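Local coordinates for putative sugar binding protein (Bacteroides vulgatus ATCC 8482, PDB 3KEZ) that probably binds sugars or other glycan nutrients at the bacterial outer membrane, as a calcium-containing member of the SusD family, at residues 402-414 against 424-438. Numbering follows the deposited sequence.
Sequences VIRNGMTVKRIDV and HNTAYMEYDWNFHKI. With PO4 (phosphate ion), chain D; EDO (1,2-ethanediol), chain I.
V409 and K410 pair with Y431 and E430 in a short two-stranded antiparallel ribbon near the surface of the largely helical chain; its first strand comes just after helix 398-403. V409 and Y431 form the hydrogen-bonded pair, with V409 N to Y431 O at 2.7 Å and a return bond from Y431 N to V409 O. Beyond the strands, R411 N bonds M429 O. On the buried side, V409 CG1 presses on Y431 CZ at 3.4 Å. The Y431 hydroxyl bonds the carbonyl of T51. K410 and E430 lie on the other, exposed side. There the K410 chain, at CG and CD, runs alongside the E430 carboxylate, while NZ stays 4.5 Å from E430 OE1, beyond a salt bridge.

R411 buries more surface here than any other residue. Its chain is extended from CG to NE, and this takes the guanidinium to Y428 O, 2.9 Å from NH1. That oxygen is tilted out of the guanidinium plane. The hydroxyl end of Y431 points onto one guanidinium face, the ring plane 86° from it, without a hydrogen bond. NH1 also bonds the carbonyl of Y68. R411 CB sits over a face of the H424 ring, a CH-pi contact 3.9 Å from the centroid. With an alanine here, Y428 O and the Y68 carbonyl would probably lose their NH1 donor, and the Y431 hydroxyl the group that covers it.

Within the SusD-family fold, the first strand follows a Schellman motif that ends helix 398-403. G406 is its C-prime residue, with positive phi. G406 CA packs over the six-membered ring of W433, 3.7 Å from its centroid. A water links I403 O and M407 O, and weakly W433 N. I403 CG2 fits against W433 CB and I438 CD1. At the far end, H424 N bonds D413 OD1 at 3.2 Å.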
loop_
_atom_site.group_PDB
_atom_site.type_symbol
_atom_site.label_atom_id
_atom_site.label_comp_id
_atom_site.label_asym_id
_atom_site.label_seq_id
_atom_site.Cartn_x
_atom_site.Cartn_y
_atom_site.Cartn_z
ATOM N N VAL A 402 -6.032 -2.549 11.355
ATOM C CA VAL A 402 -6.599 -3.136 12.547
ATOM C C VAL A 402 -5.485 -3.811 13.388
ATOM O O VAL A 402 -5.301 -3.505 14.605
ATOM C CB VAL A 402 -7.669 -4.174 12.160
ATOM C CG1 VAL A 402 -8.258 -4.807 13.419
ATOM C CG2 VAL A 402 -8.783 -3.489 11.354
ATOM N N ILE A 403 -4.731 -4.676 12.733
ATOM C CA ILE A 403 -3.812 -5.580 13.411
ATOM C C ILE A 403 -2.677 -4.779 14.086
ATOM O O ILE A 403 -2.277 -5.097 15.204
ATOM C CB ILE A 403 -3.250 -6.654 12.454
ATOM C CG1 ILE A 403 -4.330 -7.671 12.041
ATOM C CG2 ILE A 403 -2.031 -7.364 13.090
ATOM C CD1 ILE A 403 -4.959 -8.532 13.214
ATOM N N ARG A 404 -2.206 -3.720 13.426
ATOM C CA ARG A 404 -1.050 -2.956 13.906
ATOM C C ARG A 404 -1.346 -2.232 15.193
ATOM O O ARG A 404 -0.437 -1.849 15.955
ATOM C CB ARG A 404 -0.584 -1.960 12.837
ATOM C CG ARG A 404 -1.456 -0.720 12.616
ATOM C CD ARG A 404 -0.891 0.069 11.430
ATOM N NE ARG A 404 -1.821 1.052 10.877
ATOM C CZ ARG A 404 -2.100 2.249 11.406
ATOM N NH1 ARG A 404 -1.636 2.610 12.591
ATOM N NH2 ARG A 404 -2.977 3.029 10.792
ATOM N N ASN A 405 -2.635 -1.971 15.400
ATOM C CA ASN A 405 -3.104 -1.278 16.576
ATOM C C ASN A 405 -3.534 -2.203 17.704
ATOM O O ASN A 405 -4.161 -1.750 18.681
ATOM C CB ASN A 405 -4.225 -0.308 16.163
ATOM C CG ASN A 405 -3.694 0.883 15.440
ATOM O OD1 ASN A 405 -2.869 1.617 15.983
ATOM N ND2 ASN A 405 -4.151 1.099 14.218
ATOM N N GLY A 406 -3.191 -3.478 17.610
ATOM C CA GLY A 406 -3.618 -4.456 18.610
ATOM C C GLY A 406 -5.120 -4.654 18.694
ATOM O O GLY A 406 -5.672 -5.053 19.737
HETATM N N MSE A 407 -5.788 -4.404 17.577
HETATM C CA MSE A 407 -7.189 -4.620 17.497
HETATM C C MSE A 407 -7.465 -5.977 16.862
HETATM O O MSE A 407 -6.587 -6.574 16.233
HETATM C CB MSE A 407 -7.849 -3.480 16.734
HETATM C CG MSE A 407 -7.746 -2.154 17.448
HETATM SE SE MSE A 407 -8.289 -0.739 16.274
HETATM C CE MSE A 407 -8.225 0.722 17.451
ATOM N N THR A 408 -8.675 -6.488 17.075
ATOM C CA THR A 408 -9.087 -7.784 16.535
ATOM C C THR A 408 -9.859 -7.549 15.230
ATOM O O THR A 408 -10.838 -6.808 15.217
ATOM C CB THR A 408 -9.975 -8.537 17.538
ATOM O OG1 THR A 408 -9.303 -8.599 18.813
ATOM C CG2 THR A 408 -10.331 -9.973 17.062
ATOM N N VAL A 409 -9.415 -8.180 14.130
ATOM C CA VAL A 409 -10.225 -8.238 12.903
ATOM C C VAL A 409 -11.458 -9.115 13.175
ATOM O O VAL A 409 -11.342 -10.281 13.603
ATOM C CB VAL A 409 -9.413 -8.755 11.710
ATOM C CG1 VAL A 409 -10.312 -8.970 10.461
ATOM C CG2 VAL A 409 -8.158 -7.808 11.408
ATOM N N LYS A 410 -12.644 -8.560 12.972
ATOM C CA LYS A 410 -13.885 -9.314 13.219
ATOM C C LYS A 410 -14.764 -9.273 11.956
ATOM O O LYS A 410 -15.350 -8.258 11.656
ATOM C CB LYS A 410 -14.631 -8.722 14.429
ATOM C CG LYS A 410 -13.928 -9.072 15.749
ATOM C CD LYS A 410 -14.570 -8.469 16.973
ATOM C CE LYS A 410 -13.825 -8.814 18.256
ATOM N NZ LYS A 410 -14.588 -8.387 19.461
ATOM N N ARG A 411 -14.753 -10.353 11.180
ATOM C CA ARG A 411 -15.668 -10.536 10.057
ATOM C C ARG A 411 -17.076 -10.792 10.611
ATOM O O ARG A 411 -17.232 -11.596 11.526
ATOM C CB ARG A 411 -15.203 -11.713 9.195
ATOM C CG ARG A 411 -13.900 -11.411 8.469
ATOM C CD ARG A 411 -13.253 -12.629 7.943
ATOM N NE ARG A 411 -12.145 -12.293 7.064
ATOM C CZ ARG A 411 -11.334 -13.173 6.502
ATOM N NH1 ARG A 411 -11.444 -14.497 6.732
ATOM N NH2 ARG A 411 -10.408 -12.726 5.679
ATOM N N ILE A 412 -18.062 -10.066 10.080
ATOM C CA ILE A 412 -19.449 -10.098 10.577
ATOM C C ILE A 412 -20.337 -10.787 9.535
ATOM O O ILE A 412 -20.412 -10.367 8.372
ATOM C CB ILE A 412 -20.012 -8.673 10.837
ATOM C CG1 ILE A 412 -18.956 -7.755 11.471
ATOM C CG2 ILE A 412 -21.265 -8.730 11.717
ATOM C CD1 ILE A 412 -18.361 -8.292 12.721
ATOM N N ASP A 413 -20.991 -11.870 9.893
ATOM C CA ASP A 413 -21.776 -12.525 8.854
ATOM C C ASP A 413 -23.177 -11.948 8.844
ATOM O O ASP A 413 -24.087 -12.525 9.391
ATOM C CB ASP A 413 -21.765 -14.054 8.973
ATOM C CG ASP A 413 -21.939 -14.751 7.593
ATOM O OD1 ASP A 413 -21.615 -14.159 6.504
ATOM O OD2 ASP A 413 -22.437 -15.886 7.611
ATOM N N VAL A 414 -23.307 -10.760 8.279
ATOM C CA VAL A 414 -24.604 -10.112 8.093
ATOM C C VAL A 414 -24.956 -10.200 6.615
ATOM O O VAL A 414 -24.062 -10.287 5.769
ATOM C CB VAL A 414 -24.614 -8.639 8.551
ATOM C CG1 VAL A 414 -24.594 -8.569 10.056
ATOM C CG2 VAL A 414 -23.428 -7.861 7.964
ATOM N N HIS A 424 -19.835 -14.488 3.897
ATOM C CA HIS A 424 -18.550 -15.047 4.321
ATOM C C HIS A 424 -18.490 -16.571 4.094
ATOM O O HIS A 424 -19.507 -17.275 4.125
ATOM C CB HIS A 424 -18.215 -14.654 5.758
ATOM C CG HIS A 424 -17.765 -13.239 5.889
ATOM N ND1 HIS A 424 -16.526 -12.805 5.466
ATOM C CD2 HIS A 424 -18.413 -12.144 6.346
ATOM C CE1 HIS A 424 -16.424 -11.505 5.679
ATOM N NE2 HIS A 424 -17.552 -11.080 6.226
ATOM N N ASN A 425 -17.298 -17.077 3.817
ATOM C CA ASN A 425 -17.102 -18.517 3.675
ATOM C C ASN A 425 -15.670 -18.821 4.072
ATOM O O ASN A 425 -14.786 -18.973 3.239
ATOM C CB ASN A 425 -17.382 -18.964 2.229
ATOM C CG ASN A 425 -17.294 -20.446 2.057
ATOM O OD1 ASN A 425 -17.226 -21.210 3.031
ATOM N ND2 ASN A 425 -17.329 -20.884 0.809
ATOM N N THR A 426 -15.448 -18.855 5.375
ATOM C CA THR A 426 -14.128 -18.999 5.934
ATOM C C THR A 426 -14.223 -19.600 7.353
ATOM O O THR A 426 -15.196 -19.373 8.069
ATOM C CB THR A 426 -13.447 -17.632 5.966
ATOM O OG1 THR A 426 -12.131 -17.751 6.517
ATOM C CG2 THR A 426 -14.265 -16.676 6.794
ATOM N N ALA A 427 -13.189 -20.347 7.738
ATOM C CA ALA A 427 -13.019 -20.860 9.096
ATOM C C ALA A 427 -12.592 -19.758 10.048
ATOM O O ALA A 427 -12.681 -19.921 11.258
ATOM C CB ALA A 427 -11.971 -21.931 9.103
ATOM N N TYR A 428 -12.120 -18.639 9.509
ATOM C CA TYR A 428 -11.483 -17.600 10.344
ATOM C C TYR A 428 -12.246 -16.265 10.340
ATOM O O TYR A 428 -12.085 -15.437 9.422
ATOM C CB TYR A 428 -10.029 -17.400 9.886
ATOM C CG TYR A 428 -9.176 -18.646 9.895
ATOM C CD1 TYR A 428 -8.805 -19.260 11.087
ATOM C CD2 TYR A 428 -8.756 -19.236 8.696
ATOM C CE1 TYR A 428 -8.025 -20.404 11.086
ATOM C CE2 TYR A 428 -7.975 -20.392 8.694
ATOM C CZ TYR A 428 -7.624 -20.954 9.899
ATOM O OH TYR A 428 -6.840 -22.057 9.921
HETATM N N MSE A 429 -13.053 -16.052 11.384
HETATM C CA MSE A 429 -13.931 -14.899 11.483
HETATM C C MSE A 429 -13.422 -13.791 12.430
HETATM O O MSE A 429 -13.743 -12.628 12.239
HETATM C CB MSE A 429 -15.339 -15.343 11.839
HETATM C CG MSE A 429 -15.977 -16.304 10.780
HETATM SE SE MSE A 429 -16.455 -15.363 9.183
HETATM C CE MSE A 429 -17.914 -14.279 9.864
ATOM N N GLU A 430 -12.591 -14.127 13.408
ATOM C CA GLU A 430 -12.065 -13.138 14.325
ATOM C C GLU A 430 -10.621 -13.491 14.572
ATOM O O GLU A 430 -10.329 -14.639 14.823
ATOM C CB GLU A 430 -12.836 -13.110 15.658
ATOM C CG GLU A 430 -14.373 -12.916 15.516
ATOM C CD GLU A 430 -15.088 -12.426 16.803
ATOM O OE1 GLU A 430 -14.568 -12.612 17.925
ATOM O OE2 GLU A 430 -16.201 -11.868 16.671
ATOM N N TYR A 431 -9.721 -12.519 14.490
ATOM C CA TYR A 431 -8.288 -12.782 14.731
ATOM C C TYR A 431 -7.524 -11.461 14.981
ATOM O O TYR A 431 -7.940 -10.382 14.556
ATOM C CB TYR A 431 -7.673 -13.559 13.555
ATOM C CG TYR A 431 -8.131 -13.054 12.192
ATOM C CD1 TYR A 431 -9.275 -13.581 11.584
ATOM C CD2 TYR A 431 -7.435 -12.038 11.527
ATOM C CE1 TYR A 431 -9.727 -13.095 10.330
ATOM C CE2 TYR A 431 -7.862 -11.548 10.303
ATOM C CZ TYR A 431 -9.034 -12.079 9.702
ATOM O OH TYR A 431 -9.478 -11.606 8.465
ATOM N N ASP A 432 -6.404 -11.586 15.669
ATOM C CA ASP A 432 -5.594 -10.470 16.085
ATOM C C ASP A 432 -4.142 -10.821 15.797
ATOM O O ASP A 432 -3.898 -11.785 15.118
ATOM C CB ASP A 432 -5.828 -10.168 17.566
ATOM C CG ASP A 432 -5.564 -11.361 18.475
ATOM O OD1 ASP A 432 -4.712 -12.257 18.174
ATOM O OD2 ASP A 432 -6.221 -11.400 19.532
ATOM N N TRP A 433 -3.191 -10.065 16.343
ATOM C CA TRP A 433 -1.772 -10.295 16.060
ATOM C C TRP A 433 -1.187 -11.578 16.659
ATOM O O TRP A 433 0.003 -11.853 16.469
ATOM C CB TRP A 433 -0.939 -9.054 16.405
ATOM C CG TRP A 433 -0.937 -8.617 17.874
ATOM C CD1 TRP A 433 -1.142 -9.394 18.989
ATOM C CD2 TRP A 433 -0.643 -7.307 18.352
ATOM N NE1 TRP A 433 -1.033 -8.630 20.135
ATOM C CE2 TRP A 433 -0.732 -7.340 19.761
ATOM C CE3 TRP A 433 -0.344 -6.096 17.720
ATOM C CZ2 TRP A 433 -0.509 -6.218 20.532
ATOM C CZ3 TRP A 433 -0.110 -4.989 18.487
ATOM C CH2 TRP A 433 -0.202 -5.044 19.870
ATOM N N ASN A 434 -2.029 -12.383 17.318
ATOM C CA ASN A 434 -1.607 -13.689 17.781
ATOM C C ASN A 434 -1.933 -14.757 16.761
ATOM O O ASN A 434 -1.538 -15.881 16.949
ATOM C CB ASN A 434 -2.223 -14.029 19.139
ATOM C CG ASN A 434 -1.771 -13.077 20.224
ATOM O OD1 ASN A 434 -0.589 -13.006 20.510
ATOM N ND2 ASN A 434 -2.705 -12.310 20.799
ATOM N N PHE A 435 -2.680 -14.421 15.709
ATOM C CA PHE A 435 -3.081 -15.432 14.718
ATOM C C PHE A 435 -1.889 -15.640 13.775
ATOM O O PHE A 435 -1.424 -14.692 13.142
ATOM C CB PHE A 435 -4.298 -14.919 13.961
ATOM C CG PHE A 435 -4.788 -15.804 12.855
ATOM C CD1 PHE A 435 -4.860 -17.179 12.999
ATOM C CD2 PHE A 435 -5.249 -15.221 11.680
ATOM C CE1 PHE A 435 -5.364 -17.968 11.964
ATOM C CE2 PHE A 435 -5.758 -15.993 10.651
ATOM C CZ PHE A 435 -5.831 -17.362 10.800
ATOM N N HIS A 436 -1.398 -16.870 13.685
ATOM C CA HIS A 436 -0.128 -17.115 13.005
ATOM C C HIS A 436 -0.245 -16.942 11.527
ATOM O O HIS A 436 0.756 -16.683 10.858
ATOM C CB HIS A 436 0.441 -18.470 13.355
ATOM C CG HIS A 436 -0.215 -19.628 12.652
ATOM N ND1 HIS A 436 -1.431 -20.143 13.048
ATOM C CD2 HIS A 436 0.209 -20.411 11.627
ATOM C CE1 HIS A 436 -1.738 -21.186 12.288
ATOM N NE2 HIS A 436 -0.762 -21.370 11.415
ATOM N N LYS A 437 -1.471 -16.991 11.008
ATOM C CA LYS A 437 -1.667 -16.906 9.565
ATOM C C LYS A 437 -1.880 -15.489 9.065
ATOM O O LYS A 437 -2.052 -15.309 7.876
ATOM C CB LYS A 437 -2.786 -17.834 9.081
ATOM C CG LYS A 437 -2.534 -19.266 9.476
ATOM C CD LYS A 437 -3.425 -20.305 8.768
ATOM C CE LYS A 437 -2.718 -20.879 7.520
ATOM N NZ LYS A 437 -3.513 -21.943 6.808
ATOM N N ILE A 438 -1.811 -14.469 9.932
ATOM C CA ILE A 438 -1.774 -13.104 9.417
ATOM C C ILE A 438 -0.443 -12.840 8.693
ATOM O O ILE A 438 -0.317 -11.847 7.967
ATOM C CB ILE A 438 -1.952 -11.969 10.475
ATOM C CG1 ILE A 438 -0.964 -12.169 11.621
ATOM C CG2 ILE A 438 -3.407 -11.795 10.878
ATOM C CD1 ILE A 438 -0.575 -10.905 12.283
HETATM P P PO4 D . -2.922 -19.316 16.483
HETATM O O1 PO4 D . -1.702 -19.976 17.046
HETATM O O2 PO4 D . -4.125 -20.218 16.471
HETATM O O3 PO4 D . -3.273 -18.113 17.347
HETATM O O4 PO4 D . -2.582 -18.937 15.069
HETATM C C1 EDO I . -5.448 -13.581 22.111
HETATM O O1 EDO I . -5.644 -13.686 20.700
HETATM C C2 EDO I . -6.806 -13.701 22.774
HETATM O O2 EDO I . -7.253 -15.046 22.634
HETATM O O HOH W 1 -4.020 -7.069 16.674
HETATM O O HOH W 2 -17.185 -8.745 7.478
#